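Local structure of transcriptional regulator (TetR/AcrR family) (Bacillus halodurans, 5GP9) at residues E60-F65 against K124-L129; V66-S71 against V87-K92; N74-T77 against E81-K84; G158-V163 against K181-L186. The protein probably represses genes of fatty acid degradation, binding operator DNA through its helix-turn-helix and a fatty acyl effector in its C-terminal domain. All coordinates share one frame; numbering follows the deposited sequence.

Interaction 1: E60-F65 against K124-L129. With PLM (palmitic acid), chain E.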
loop_
_atom_site.group_PDB
_atom_site.type_symbol
_atom_site.label_atom_id
_atom_site.label_comp_id
_atom_site.label_asym_id
_atom_site.label_seq_id
_atom_site.Cartn_x
_atom_site.Cartn_y
_atom_site.Cartn_z
ATOM N N GLU A 60 6.062 -9.289 -16.993
ATOM C CA GLU A 60 5.554 -10.364 -17.847
ATOM C C GLU A 60 4.272 -10.873 -17.214
ATOM O O GLU A 60 3.220 -10.957 -17.858
ATOM C CB GLU A 60 6.633 -11.419 -18.011
ATOM C CG GLU A 60 6.249 -12.603 -18.902
ATOM C CD GLU A 60 5.536 -13.654 -18.080
ATOM O OE1 GLU A 60 6.060 -13.991 -16.961
ATOM O OE2 GLU A 60 4.475 -14.121 -18.548
ATOM N N LYS A 61 4.370 -11.137 -15.943
ATOM C CA LYS A 61 3.222 -11.579 -15.130
ATOM C C LYS A 61 2.046 -10.649 -15.038
ATOM O O LYS A 61 0.914 -11.090 -15.076
ATOM C CB LYS A 61 3.684 -11.898 -13.750
ATOM C CG LYS A 61 4.548 -13.123 -13.725
ATOM C CD LYS A 61 4.910 -13.460 -12.314
ATOM C CE LYS A 61 5.735 -14.710 -12.139
ATOM N NZ LYS A 61 5.269 -16.001 -12.577
ATOM N N MET A 62 2.311 -9.360 -14.850
ATOM C CA MET A 62 1.230 -8.379 -14.902
ATOM C C MET A 62 0.523 -8.344 -16.236
ATOM O O MET A 62 -0.685 -8.229 -16.296
ATOM C CB MET A 62 1.791 -6.986 -14.529
ATOM C CG MET A 62 2.055 -6.897 -13.058
ATOM S SD MET A 62 0.545 -6.983 -11.998
ATOM C CE MET A 62 -0.585 -6.116 -12.998
ATOM N N GLY A 63 1.281 -8.445 -17.330
ATOM C CA GLY A 63 0.717 -8.401 -18.620
ATOM C C GLY A 63 -0.257 -9.520 -18.814
ATOM O O GLY A 63 -1.334 -9.276 -19.332
ATOM N N ARG A 64 0.085 -10.703 -18.337
ATOM C CA ARG A 64 -0.822 -11.875 -18.460
ATOM C C ARG A 64 -2.023 -11.828 -17.535
ATOM O O ARG A 64 -3.091 -12.273 -17.908
ATOM C CB ARG A 64 -0.091 -13.178 -18.188
ATOM C CG ARG A 64 1.009 -13.439 -19.194
ATOM C CD ARG A 64 1.537 -14.877 -19.233
ATOM N NE ARG A 64 2.391 -14.991 -20.436
ATOM C CZ ARG A 64 1.981 -15.307 -21.677
ATOM N NH1 ARG A 64 0.716 -15.669 -21.942
ATOM N NH2 ARG A 64 2.871 -15.309 -22.671
ATOM N N PHE A 65 -1.794 -11.375 -16.311
ATOM C CA PHE A 65 -2.854 -11.111 -15.305
ATOM C C PHE A 65 -3.902 -10.188 -15.850
ATOM O O PHE A 65 -5.056 -10.525 -15.792
ATOM C CB PHE A 65 -2.196 -10.579 -14.062
ATOM C CG PHE A 65 -3.154 -10.081 -12.999
ATOM C CD1 PHE A 65 -4.099 -10.922 -12.432
ATOM C CD2 PHE A 65 -3.119 -8.759 -12.617
ATOM C CE1 PHE A 65 -4.958 -10.428 -11.467
ATOM C CE2 PHE A 65 -3.891 -8.288 -11.598
ATOM C CZ PHE A 65 -4.827 -9.118 -11.009
ATOM N N LYS A 124 0.608 0.446 -14.009
ATOM C CA LYS A 124 -0.345 1.271 -14.744
ATOM C C LYS A 124 -1.231 0.477 -15.658
ATOM O O LYS A 124 -2.381 0.803 -15.820
ATOM C CB LYS A 124 0.314 2.464 -15.476
ATOM C CG LYS A 124 -0.718 3.483 -15.970
ATOM C CD LYS A 124 -0.054 4.620 -16.743
ATOM C CE LYS A 124 -0.910 5.095 -17.928
ATOM N NZ LYS A 124 -0.219 6.171 -18.720
ATOM N N GLY A 125 -0.751 -0.615 -16.241
ATOM C CA GLY A 125 -1.598 -1.447 -17.074
ATOM C C GLY A 125 -2.852 -2.005 -16.364
ATOM O O GLY A 125 -3.958 -2.003 -16.913
ATOM N N TYR A 126 -2.672 -2.388 -15.110
ATOM C CA TYR A 126 -3.796 -2.934 -14.326
ATOM C C TYR A 126 -4.728 -1.763 -13.921
ATOM O O TYR A 126 -5.946 -1.809 -14.018
ATOM C CB TYR A 126 -3.235 -3.622 -13.105
ATOM C CG TYR A 126 -4.233 -4.237 -12.156
ATOM C CD1 TYR A 126 -5.428 -4.800 -12.596
ATOM C CD2 TYR A 126 -3.989 -4.275 -10.843
ATOM C CE1 TYR A 126 -6.317 -5.376 -11.707
ATOM C CE2 TYR A 126 -4.843 -4.854 -9.955
ATOM C CZ TYR A 126 -6.021 -5.393 -10.384
ATOM O OH TYR A 126 -6.905 -5.987 -9.467
ATOM N N LEU A 127 -4.109 -0.663 -13.484
ATOM C CA LEU A 127 -4.866 0.590 -13.181
ATOM C C LEU A 127 -5.687 1.094 -14.363
ATOM O O LEU A 127 -6.781 1.459 -14.155
ATOM C CB LEU A 127 -3.989 1.708 -12.595
ATOM C CG LEU A 127 -3.116 1.337 -11.372
ATOM C CD1 LEU A 127 -2.212 2.496 -10.889
ATOM C CD2 LEU A 127 -3.985 0.796 -10.245
ATOM N N ASN A 128 -5.175 1.025 -15.599
ATOM C CA ASN A 128 -5.987 1.372 -16.802
ATOM C C ASN A 128 -7.183 0.464 -17.037
ATOM O O ASN A 128 -8.259 0.917 -17.415
ATOM C CB ASN A 128 -5.109 1.366 -18.051
ATOM C CG ASN A 128 -4.063 2.477 -18.059
ATOM O OD1 ASN A 128 -4.089 3.419 -17.268
ATOM N ND2 ASN A 128 -3.094 2.327 -18.969
ATOM N N LEU A 129 -7.036 -0.818 -16.749
ATOM C CA LEU A 129 -8.143 -1.741 -16.765
ATOM C C LEU A 129 -9.204 -1.385 -15.743
ATOM O O LEU A 129 -10.375 -1.390 -16.024
ATOM C CB LEU A 129 -7.655 -3.193 -16.518
ATOM C CG LEU A 129 -8.797 -4.190 -16.484
ATOM C CD1 LEU A 129 -9.513 -4.195 -17.838
ATOM C CD2 LEU A 129 -8.246 -5.554 -16.114
HETATM C C1 PLM E . 1.332 1.604 -4.262
HETATM O O1 PLM E . 0.240 1.070 -3.979
HETATM O O2 PLM E . 1.644 2.659 -3.710
HETATM C C2 PLM E . 2.301 0.994 -5.279
HETATM C C3 PLM E . 2.818 -0.386 -4.814
HETATM C C4 PLM E . 3.986 -1.005 -5.622
HETATM C C5 PLM E . 3.785 -2.265 -6.516
HETATM C C6 PLM E . 2.505 -3.064 -6.284
HETATM C C7 PLM E . 2.475 -4.465 -6.872
HETATM C C8 PLM E . 1.226 -5.137 -6.403
HETATM C C9 PLM E . 0.194 -5.389 -7.453
HETATM C CA PLM E . -0.226 -6.797 -7.373
HETATM C CB PLM E . -1.420 -6.931 -8.296
HETATM C CC PLM E . -1.850 -8.386 -8.295
HETATM C CD PLM E . -0.625 -9.244 -8.630
HETATM C CE PLM E . -0.771 -10.298 -9.696
HETATM C CF PLM E . 0.612 -10.445 -10.331
HETATM C CG PLM E . 0.559 -11.605 -11.264
#
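The ring of Phe65 drives its edge into the face of Tyr126 in a T-shaped pair, with centroids 5.0 Å apart and planes at 62°. Phe65 CE2 does the touching: it stands above the centre of the tyrosine ring and comes within 3.8 Å of Tyr126 CE1. Both rings are sent into the gap between the helices by their first torsions, each CG lying anti to the backbone N (chi1 172° for Phe65, 179° for Tyr126). Met62 fills the space near the root of the tyrosine. Its chain folds back at the last two torsions and brings CE to 3.6 Å from Tyr126 CB, while SD rests 3.8 Å from PLM CF. The palmitate passes over one face of Phe65, with PLM CE above the ring centre, so this ring offers an edge to the tyrosine and a face to the fatty acid. The methyl end of the chain, PLM CG, lies 3.9 Å from Lys61 O. A flexible thioether and a flat hydrocarbon ring suit such a wall, since neither needs a polar partner. Tyr126 is also buried, and its hydroxyl shares a hydrogen bond with His90 ND1. Buried aromatic and methionine side chains around a long acyl chain, drawn from several helices, form a lipophilic pocket inside the helical C-terminal domain, where TetR-family regulators bind their effectors.

Interaction 2: V66-S71 against V87-K92. With PLM (palmitic acid), chain E.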
loop_
_atom_site.group_PDB
_atom_site.type_symbol
_atom_site.label_atom_id
_atom_site.label_comp_id
_atom_site.label_asym_id
_atom_site.label_seq_id
_atom_site.Cartn_x
_atom_site.Cartn_y
_atom_site.Cartn_z
ATOM N N VAL A 66 -3.495 -9.034 -16.393
ATOM C CA VAL A 66 -4.426 -8.065 -16.920
ATOM C C VAL A 66 -5.191 -8.673 -18.131
ATOM O O VAL A 66 -6.424 -8.519 -18.234
ATOM C CB VAL A 66 -3.773 -6.673 -17.226
ATOM C CG1 VAL A 66 -3.103 -6.095 -15.981
ATOM C CG2 VAL A 66 -2.783 -6.739 -18.371
ATOM N N ASP A 67 -4.477 -9.390 -19.004
ATOM C CA ASP A 67 -5.090 -10.025 -20.206
ATOM C C ASP A 67 -6.147 -11.037 -19.832
ATOM O O ASP A 67 -7.220 -11.068 -20.448
ATOM C CB ASP A 67 -4.033 -10.726 -21.083
ATOM C CG ASP A 67 -3.232 -9.760 -21.933
ATOM O OD1 ASP A 67 -3.610 -8.578 -22.044
ATOM O OD2 ASP A 67 -2.212 -10.182 -22.516
ATOM N N LYS A 68 -5.849 -11.850 -18.829
ATOM C CA LYS A 68 -6.850 -12.793 -18.285
ATOM C C LYS A 68 -8.062 -12.122 -17.678
ATOM O O LYS A 68 -9.174 -12.655 -17.805
ATOM C CB LYS A 68 -6.259 -13.683 -17.226
ATOM C CG LYS A 68 -5.400 -14.765 -17.816
ATOM C CD LYS A 68 -4.807 -15.651 -16.742
ATOM C CE LYS A 68 -3.995 -16.756 -17.399
ATOM N NZ LYS A 68 -3.028 -17.359 -16.461
ATOM N N ILE A 69 -7.873 -10.987 -16.990
ATOM C CA ILE A 69 -9.006 -10.291 -16.426
ATOM C C ILE A 69 -9.869 -9.794 -17.531
ATOM O O ILE A 69 -11.113 -10.046 -17.547
ATOM C CB ILE A 69 -8.603 -9.165 -15.440
ATOM C CG1 ILE A 69 -7.955 -9.796 -14.242
ATOM C CG2 ILE A 69 -9.823 -8.349 -14.956
ATOM C CD1 ILE A 69 -7.320 -8.791 -13.271
ATOM N N ARG A 70 -9.214 -9.127 -18.468
ATOM C CA ARG A 70 -9.879 -8.456 -19.553
ATOM C C ARG A 70 -10.773 -9.417 -20.371
ATOM O O ARG A 70 -11.864 -9.035 -20.796
ATOM C CB ARG A 70 -8.822 -7.804 -20.425
ATOM C CG ARG A 70 -9.341 -6.768 -21.368
ATOM C CD ARG A 70 -8.172 -6.245 -22.197
ATOM N NE ARG A 70 -7.285 -5.341 -21.448
ATOM C CZ ARG A 70 -7.622 -4.090 -21.129
ATOM N NH1 ARG A 70 -8.825 -3.616 -21.440
ATOM N NH2 ARG A 70 -6.775 -3.315 -20.468
ATOM N N SER A 71 -10.342 -10.654 -20.545
ATOM C CA SER A 71 -11.112 -11.618 -21.336
ATOM C C SER A 71 -12.195 -12.313 -20.507
ATOM O O SER A 71 -13.252 -12.680 -21.047
ATOM C CB SER A 71 -10.202 -12.612 -22.068
ATOM O OG SER A 71 -9.731 -13.613 -21.209
ATOM N N VAL A 87 -12.000 -8.643 -8.661
ATOM C CA VAL A 87 -11.622 -8.976 -7.269
ATOM C C VAL A 87 -11.209 -10.452 -7.135
ATOM O O VAL A 87 -10.208 -10.801 -6.542
ATOM C CB VAL A 87 -12.760 -8.603 -6.316
ATOM C CG1 VAL A 87 -12.485 -9.014 -4.912
ATOM C CG2 VAL A 87 -12.994 -7.062 -6.405
ATOM N N ASN A 88 -12.039 -11.307 -7.712
ATOM C CA ASN A 88 -11.800 -12.716 -7.682
ATOM C C ASN A 88 -10.507 -13.125 -8.353
ATOM O O ASN A 88 -9.736 -13.842 -7.737
ATOM C CB ASN A 88 -13.026 -13.436 -8.237
ATOM C CG ASN A 88 -12.867 -14.921 -8.176
ATOM O OD1 ASN A 88 -12.765 -15.503 -7.069
ATOM N ND2 ASN A 88 -12.732 -15.548 -9.354
ATOM N N MET A 89 -10.172 -12.579 -9.526
ATOM C CA MET A 89 -8.903 -12.871 -10.202
ATOM C C MET A 89 -7.676 -12.277 -9.517
ATOM O O MET A 89 -6.633 -12.911 -9.487
ATOM C CB MET A 89 -8.961 -12.388 -11.650
ATOM C CG MET A 89 -9.879 -13.216 -12.533
ATOM S SD MET A 89 -9.148 -14.857 -12.883
ATOM C CE MET A 89 -7.525 -14.409 -13.457
ATOM N N HIS A 90 -7.774 -11.082 -8.919
ATOM C CA HIS A 90 -6.683 -10.567 -8.130
ATOM C C HIS A 90 -6.313 -11.492 -6.982
ATOM O O HIS A 90 -5.143 -11.821 -6.768
ATOM C CB HIS A 90 -7.052 -9.114 -7.667
ATOM C CG HIS A 90 -5.951 -8.339 -6.985
ATOM N ND1 HIS A 90 -5.696 -7.014 -7.263
ATOM C CD2 HIS A 90 -5.028 -8.696 -6.062
ATOM C CE1 HIS A 90 -4.725 -6.581 -6.483
ATOM N NE2 HIS A 90 -4.281 -7.581 -5.764
ATOM N N PHE A 91 -7.327 -11.934 -6.231
ATOM C CA PHE A 91 -7.123 -12.690 -5.023
ATOM C C PHE A 91 -6.693 -14.115 -5.469
ATOM O O PHE A 91 -5.799 -14.717 -4.809
ATOM C CB PHE A 91 -8.428 -12.721 -4.166
ATOM C CG PHE A 91 -8.653 -11.458 -3.325
ATOM C CD1 PHE A 91 -7.842 -10.328 -3.467
ATOM C CD2 PHE A 91 -9.698 -11.387 -2.496
ATOM C CE1 PHE A 91 -8.074 -9.183 -2.713
ATOM C CE2 PHE A 91 -9.985 -10.272 -1.766
ATOM C CZ PHE A 91 -9.177 -9.134 -1.882
ATOM N N LYS A 92 -7.343 -14.607 -6.526
ATOM C CA LYS A 92 -7.054 -15.983 -7.020
ATOM C C LYS A 92 -5.595 -16.151 -7.420
ATOM O O LYS A 92 -4.930 -17.133 -7.064
ATOM C CB LYS A 92 -7.989 -16.289 -8.193
ATOM C CG LYS A 92 -7.863 -17.609 -8.913
ATOM C CD LYS A 92 -8.016 -17.410 -10.432
ATOM C CE LYS A 92 -7.396 -18.525 -11.270
ATOM N NZ LYS A 92 -6.029 -18.947 -10.831
HETATM C C1 PLM E . 1.332 1.604 -4.262
HETATM O O1 PLM E . 0.240 1.070 -3.979
HETATM O O2 PLM E . 1.644 2.659 -3.710
HETATM C C2 PLM E . 2.301 0.994 -5.279
HETATM C C3 PLM E . 2.818 -0.386 -4.814
HETATM C C4 PLM E . 3.986 -1.005 -5.622
HETATM C C5 PLM E . 3.785 -2.265 -6.516
HETATM C C6 PLM E . 2.505 -3.064 -6.284
HETATM C C7 PLM E . 2.475 -4.465 -6.872
HETATM C C8 PLM E . 1.226 -5.137 -6.403
HETATM C C9 PLM E . 0.194 -5.389 -7.453
HETATM C CA PLM E . -0.226 -6.797 -7.373
HETATM C CB PLM E . -1.420 -6.931 -8.296
HETATM C CC PLM E . -1.850 -8.386 -8.295
HETATM C CD PLM E . -0.625 -9.244 -8.630
HETATM C CE PLM E . -0.771 -10.298 -9.696
HETATM C CF PLM E . 0.612 -10.445 -10.331
HETATM C CG PLM E . 0.559 -11.605 -11.264
#
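Apolar packing joins the two helices at Ile69 and Met89, which run past one another in opposite senses, Ile69 CG1 meeting Met89 CB at 3.8 Å. Beyond CB the methionine folds at chi2 and chi3 (-72° and -51°), which swings Met89 CE round to lie 4.0 Å from Lys68 CB. Lysine suits this margin: its methylene root covers the methionine, and its extended chain carries the ammonium on toward solvent. These helices, 50-74 and 79-95, follow each other in the chain as successive elements of the all-helical TetR C-terminal domain, and Ile69 also packs on Leu129 of helix 113-139. The ligand contact belongs to His90, which follows Met89 in the chain. Palmitate atom PLM CC sits over one face of the His90 imidazole, displaced toward the rim, 3.6 Å from His90 NE2. As for charges, Arg70 reaches Glu132 in a salt bridge, while the like-charged ammonium groups of Lys68 and Lys92 come within 6.6 Å (NZ to NZ) without touching, a proximity that solvent around these exposed residues probably screens.

Interaction 3: N74-T77 against E81-K84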
loop_
_atom_site.group_PDB
_atom_site.type_symbol
_atom_site.label_atom_id
_atom_site.label_comp_id
_atom_site.label_asym_id
_atom_site.label_seq_id
_atom_site.Cartn_x
_atom_site.Cartn_y
_atom_site.Cartn_z
ATOM N N ASN A 74 -14.831 -9.723 -20.456
ATOM C CA ASN A 74 -15.457 -9.576 -21.802
ATOM C C ASN A 74 -16.561 -10.592 -22.052
ATOM O O ASN A 74 -17.502 -10.320 -22.792
ATOM C CB ASN A 74 -14.398 -9.628 -22.926
ATOM C CG ASN A 74 -13.581 -8.346 -23.021
ATOM O OD1 ASN A 74 -13.674 -7.454 -22.168
ATOM N ND2 ASN A 74 -12.757 -8.256 -24.046
ATOM N N GLU A 75 -16.447 -11.740 -21.399
ATOM C CA GLU A 75 -17.504 -12.716 -21.420
ATOM C C GLU A 75 -18.702 -12.381 -20.524
ATOM O O GLU A 75 -19.755 -12.986 -20.689
ATOM C CB GLU A 75 -16.931 -14.110 -21.139
ATOM C CG GLU A 75 -16.189 -14.670 -22.359
ATOM C CD GLU A 75 -15.156 -15.735 -22.028
ATOM O OE1 GLU A 75 -15.290 -16.399 -20.968
ATOM O OE2 GLU A 75 -14.207 -15.904 -22.843
ATOM N N ALA A 76 -18.590 -11.425 -19.597
ATOM C CA ALA A 76 -19.731 -11.094 -18.713
ATOM C C ALA A 76 -20.688 -10.081 -19.372
ATOM O O ALA A 76 -20.355 -9.500 -20.391
ATOM C CB ALA A 76 -19.230 -10.524 -17.401
ATOM N N THR A 77 -21.832 -9.818 -18.754
ATOM C CA THR A 77 -22.633 -8.658 -19.162
ATOM C C THR A 77 -22.565 -7.575 -18.114
ATOM O O THR A 77 -22.074 -6.469 -18.375
ATOM C CB THR A 77 -24.072 -9.046 -19.500
ATOM O OG1 THR A 77 -24.035 -9.822 -20.701
ATOM C CG2 THR A 77 -24.952 -7.822 -19.750
ATOM N N GLU A 81 -20.876 -7.855 -12.103
ATOM C CA GLU A 81 -20.200 -9.109 -12.325
ATOM C C GLU A 81 -18.740 -8.843 -12.629
ATOM O O GLU A 81 -17.892 -9.555 -12.128
ATOM C CB GLU A 81 -20.858 -9.877 -13.488
ATOM C CG GLU A 81 -20.755 -11.389 -13.457
ATOM C CD GLU A 81 -21.389 -11.990 -14.717
ATOM O OE1 GLU A 81 -20.663 -12.633 -15.513
ATOM O OE2 GLU A 81 -22.598 -11.749 -14.953
ATOM N N LYS A 82 -18.476 -7.852 -13.470
ATOM C CA LYS A 82 -17.117 -7.545 -13.928
ATOM C C LYS A 82 -16.183 -7.131 -12.760
ATOM O O LYS A 82 -14.997 -7.508 -12.739
ATOM C CB LYS A 82 -17.151 -6.503 -14.999
ATOM C CG LYS A 82 -17.753 -7.049 -16.279
ATOM C CD LYS A 82 -17.485 -6.055 -17.384
ATOM C CE LYS A 82 -18.151 -6.500 -18.689
ATOM N NZ LYS A 82 -17.865 -5.498 -19.745
ATOM N N LEU A 83 -16.712 -6.316 -11.847
ATOM C CA LEU A 83 -15.936 -5.944 -10.647
ATOM C C LEU A 83 -15.697 -7.238 -9.826
ATOM O O LEU A 83 -14.589 -7.440 -9.285
ATOM C CB LEU A 83 -16.627 -4.850 -9.791
ATOM C CG LEU A 83 -15.856 -4.360 -8.523
ATOM C CD1 LEU A 83 -14.508 -3.799 -8.927
ATOM C CD2 LEU A 83 -16.638 -3.273 -7.806
ATOM N N LYS A 84 -16.690 -8.142 -9.736
ATOM C CA LYS A 84 -16.516 -9.310 -8.971
ATOM C C LYS A 84 -15.460 -10.198 -9.605
ATOM O O LYS A 84 -14.663 -10.708 -8.865
ATOM C CB LYS A 84 -17.831 -10.086 -8.743
ATOM C CG LYS A 84 -17.657 -11.277 -7.808
ATOM C CD LYS A 84 -18.953 -12.057 -7.534
ATOM C CE LYS A 84 -19.946 -11.305 -6.647
ATOM N NZ LYS A 84 -19.462 -11.101 -5.255
#
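This is a local, partly buried van der Waals contact, in which the link leaving helix 50-74 packs against the first turns of helix 79-95. Ala76 stands at its centre, its CB directed at the helix and received by two neighbouring side chains. On one of them, Glu81, the carboxylate makes the approach, OE1 coming to 3.2 Å from Ala76 CB. The glutamate gets there with CG anti to its own N (chi1 -152°) and the chain beyond it stretched out. On the other, Lys82, it is the aliphatic part that packs, with CG 3.9 Å from Ala76 CB. A single methyl is well suited here, being small enough for the connection to lie close to the helix it is about to enter. The Lys82 chain stays extended and carries Lys82 CE to 3.9 Å from Thr77 O. Its NZ continues to Glu136 of helix 113-139, forming a salt bridge, and also holds a glycerol probably left from crystallisation. Leu83, next in sequence, packs on Leu191 of the second subunit. No hydrogen bond crosses between the two segments: even Thr77 N and Glu81 OE2 are 4.3 Å apart. What crosses between the segments is packing; at most a weak electrostatic attraction may be added, because CE of Lys82, next to the ammonium, probably carries some positive charge near Thr77 O, while the full charge is paired with Glu136.

Interaction 4: G158-V163 against K181-L186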
loop_
_atom_site.group_PDB
_atom_site.type_symbol
_atom_site.label_atom_id
_atom_site.label_comp_id
_atom_site.label_asym_id
_atom_site.label_seq_id
_atom_site.Cartn_x
_atom_site.Cartn_y
_atom_site.Cartn_z
ATOM N N GLY A 158 -6.229 0.344 -3.744
ATOM C CA GLY A 158 -5.619 0.447 -2.450
ATOM C C GLY A 158 -6.221 -0.559 -1.470
ATOM O O GLY A 158 -5.554 -1.105 -0.612
ATOM N N THR A 159 -7.516 -0.754 -1.629
ATOM C CA THR A 159 -8.234 -1.736 -0.797
ATOM C C THR A 159 -7.779 -3.158 -1.054
ATOM O O THR A 159 -7.452 -3.916 -0.085
ATOM C CB THR A 159 -9.787 -1.580 -0.918
ATOM O OG1 THR A 159 -10.158 -0.324 -0.394
ATOM C CG2 THR A 159 -10.445 -2.602 -0.028
ATOM N N LEU A 160 -7.817 -3.577 -2.286
ATOM C CA LEU A 160 -7.405 -4.975 -2.629
ATOM C C LEU A 160 -5.973 -5.268 -2.218
ATOM O O LEU A 160 -5.645 -6.243 -1.590
ATOM C CB LEU A 160 -7.576 -5.199 -4.087
ATOM C CG LEU A 160 -8.956 -5.132 -4.702
ATOM C CD1 LEU A 160 -8.979 -5.412 -6.204
ATOM C CD2 LEU A 160 -9.935 -6.045 -3.997
ATOM N N ASP A 161 -5.105 -4.283 -2.419
ATOM C CA ASP A 161 -3.719 -4.438 -2.066
ATOM C C ASP A 161 -3.507 -4.557 -0.601
ATOM O O ASP A 161 -2.648 -5.348 -0.126
ATOM C CB ASP A 161 -2.898 -3.238 -2.643
ATOM C CG ASP A 161 -1.421 -3.544 -2.786
ATOM O OD1 ASP A 161 -0.954 -4.593 -3.265
ATOM O OD2 ASP A 161 -0.652 -2.707 -2.263
ATOM N N GLU A 162 -4.204 -3.773 0.194
ATOM C CA GLU A 162 -4.135 -3.807 1.608
ATOM C C GLU A 162 -4.654 -5.128 2.185
ATOM O O GLU A 162 -4.035 -5.687 3.075
ATOM C CB GLU A 162 -4.831 -2.627 2.229
ATOM C CG GLU A 162 -4.787 -2.501 3.736
ATOM C CD GLU A 162 -3.404 -2.074 4.282
ATOM O OE1 GLU A 162 -2.580 -1.614 3.489
ATOM O OE2 GLU A 162 -3.193 -2.233 5.465
ATOM N N VAL A 163 -5.767 -5.621 1.639
ATOM C CA VAL A 163 -6.312 -6.929 2.081
ATOM C C VAL A 163 -5.249 -8.018 1.807
ATOM O O VAL A 163 -4.889 -8.778 2.691
ATOM C CB VAL A 163 -7.636 -7.205 1.390
ATOM C CG1 VAL A 163 -8.064 -8.696 1.642
ATOM C CG2 VAL A 163 -8.657 -6.204 1.826
ATOM N N LYS A 181 -16.244 -12.070 -1.926
ATOM C CA LYS A 181 -17.579 -11.495 -1.885
ATOM C C LYS A 181 -17.653 -10.320 -0.962
ATOM O O LYS A 181 -18.164 -9.290 -1.387
ATOM C CB LYS A 181 -18.639 -12.558 -1.628
ATOM C CG LYS A 181 -20.033 -12.043 -1.391
ATOM C CD LYS A 181 -20.889 -13.185 -0.840
ATOM C CE LYS A 181 -22.284 -12.775 -0.432
ATOM N NZ LYS A 181 -23.193 -12.834 -1.594
ATOM N N PRO A 182 -17.181 -10.433 0.296
ATOM C CA PRO A 182 -17.287 -9.265 1.166
ATOM C C PRO A 182 -16.514 -8.016 0.695
ATOM O O PRO A 182 -17.018 -6.914 0.885
ATOM C CB PRO A 182 -16.801 -9.755 2.522
ATOM C CG PRO A 182 -16.300 -11.090 2.348
ATOM C CD PRO A 182 -16.707 -11.626 1.028
ATOM N N VAL A 183 -15.381 -8.203 0.029
ATOM C CA VAL A 183 -14.609 -6.992 -0.455
ATOM C C VAL A 183 -15.369 -6.329 -1.578
ATOM O O VAL A 183 -15.547 -5.154 -1.582
ATOM C CB VAL A 183 -13.185 -7.366 -0.882
ATOM C CG1 VAL A 183 -12.539 -6.226 -1.631
ATOM C CG2 VAL A 183 -12.345 -7.786 0.317
ATOM N N HIS A 184 -15.857 -7.154 -2.509
ATOM C CA HIS A 184 -16.692 -6.718 -3.572
ATOM C C HIS A 184 -17.886 -5.881 -3.098
ATOM O O HIS A 184 -18.128 -4.778 -3.647
ATOM C CB HIS A 184 -17.189 -7.992 -4.339
ATOM C CG HIS A 184 -18.188 -7.706 -5.389
ATOM N ND1 HIS A 184 -17.863 -7.060 -6.551
ATOM C CD2 HIS A 184 -19.509 -7.969 -5.450
ATOM C CE1 HIS A 184 -18.949 -6.934 -7.296
ATOM N NE2 HIS A 184 -19.953 -7.478 -6.647
ATOM N N GLN A 185 -18.630 -6.423 -2.086
ATOM C CA GLN A 185 -19.772 -5.764 -1.628
ATOM C C GLN A 185 -19.442 -4.445 -0.958
ATOM O O GLN A 185 -20.146 -3.462 -1.104
ATOM C CB GLN A 185 -20.503 -6.629 -0.611
ATOM C CG GLN A 185 -20.836 -8.038 -1.017
ATOM C CD GLN A 185 -22.095 -8.215 -1.814
ATOM O OE1 GLN A 185 -22.429 -7.444 -2.736
ATOM N NE2 GLN A 185 -22.778 -9.316 -1.507
ATOM N N LEU A 186 -18.361 -4.453 -0.210
ATOM C CA LEU A 186 -17.925 -3.323 0.546
ATOM C C LEU A 186 -17.504 -2.169 -0.372
ATOM O O LEU A 186 -17.863 -1.004 -0.107
ATOM C CB LEU A 186 -16.809 -3.730 1.528
ATOM C CG LEU A 186 -16.199 -2.645 2.413
ATOM C CD1 LEU A 186 -17.179 -1.995 3.362
ATOM C CD2 LEU A 186 -15.009 -3.232 3.219
#
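Helices 149-169 and 180-189 run nearly antiparallel here, their short axes at 153° and 11.3 Å apart at closest approach. Across that wide spacing, Leu160 and Val183 have the nearest CA atoms, 7.8 Å apart. Val183 is the side chain that bridges the gap. Its CG1, anti to the backbone N (chi1 168°), presses on Leu160 CD2 at 3.5 Å, and its other branch, CG2, faces Val163 CG2 at 4.3 Å. Thr159 adds a looser touch, CG2 to Val183 CG1 at 4.5 Å. The last two helices of the TetR-family C-terminal domain commonly pair with their copies to form the dimer interface, and the surroundings agree: Thr159 packs on Met155 and Val163 on Gln154 of the second subunit, which also meets Pro182 and Leu186. Branched aliphatic residues fit a seam this buried and apolar. The one polar group among the touching side chains, the threonine hydroxyl, is bonded to Met155 O within its own helix. From within the subunit, Phe91 of helix 79-95 packs against Leu160, Val163 and Val183.

In the fold
From the N terminus, helix 50-74 enters interaction 1 first, then interaction 2, and its end opens interaction 3. Interaction 3 closes the smallest loop, at the turn into helix 79-95; it nests within the loop closed by interaction 2, which in turn nests within that of interaction 1, completed when helix 113-139 returns. Interaction 4 follows in series, tying helix 149-169 to helix 180-189. Interactions 1 and 2 share helix 50-74 and the palmitate, and are joined further by Tyr126 and His90. Interaction 4 meets interaction 2 through Phe91 and interaction 3 through Leu83 and Lys84, so pocket and dimer-forming helices belong to one continuous packing.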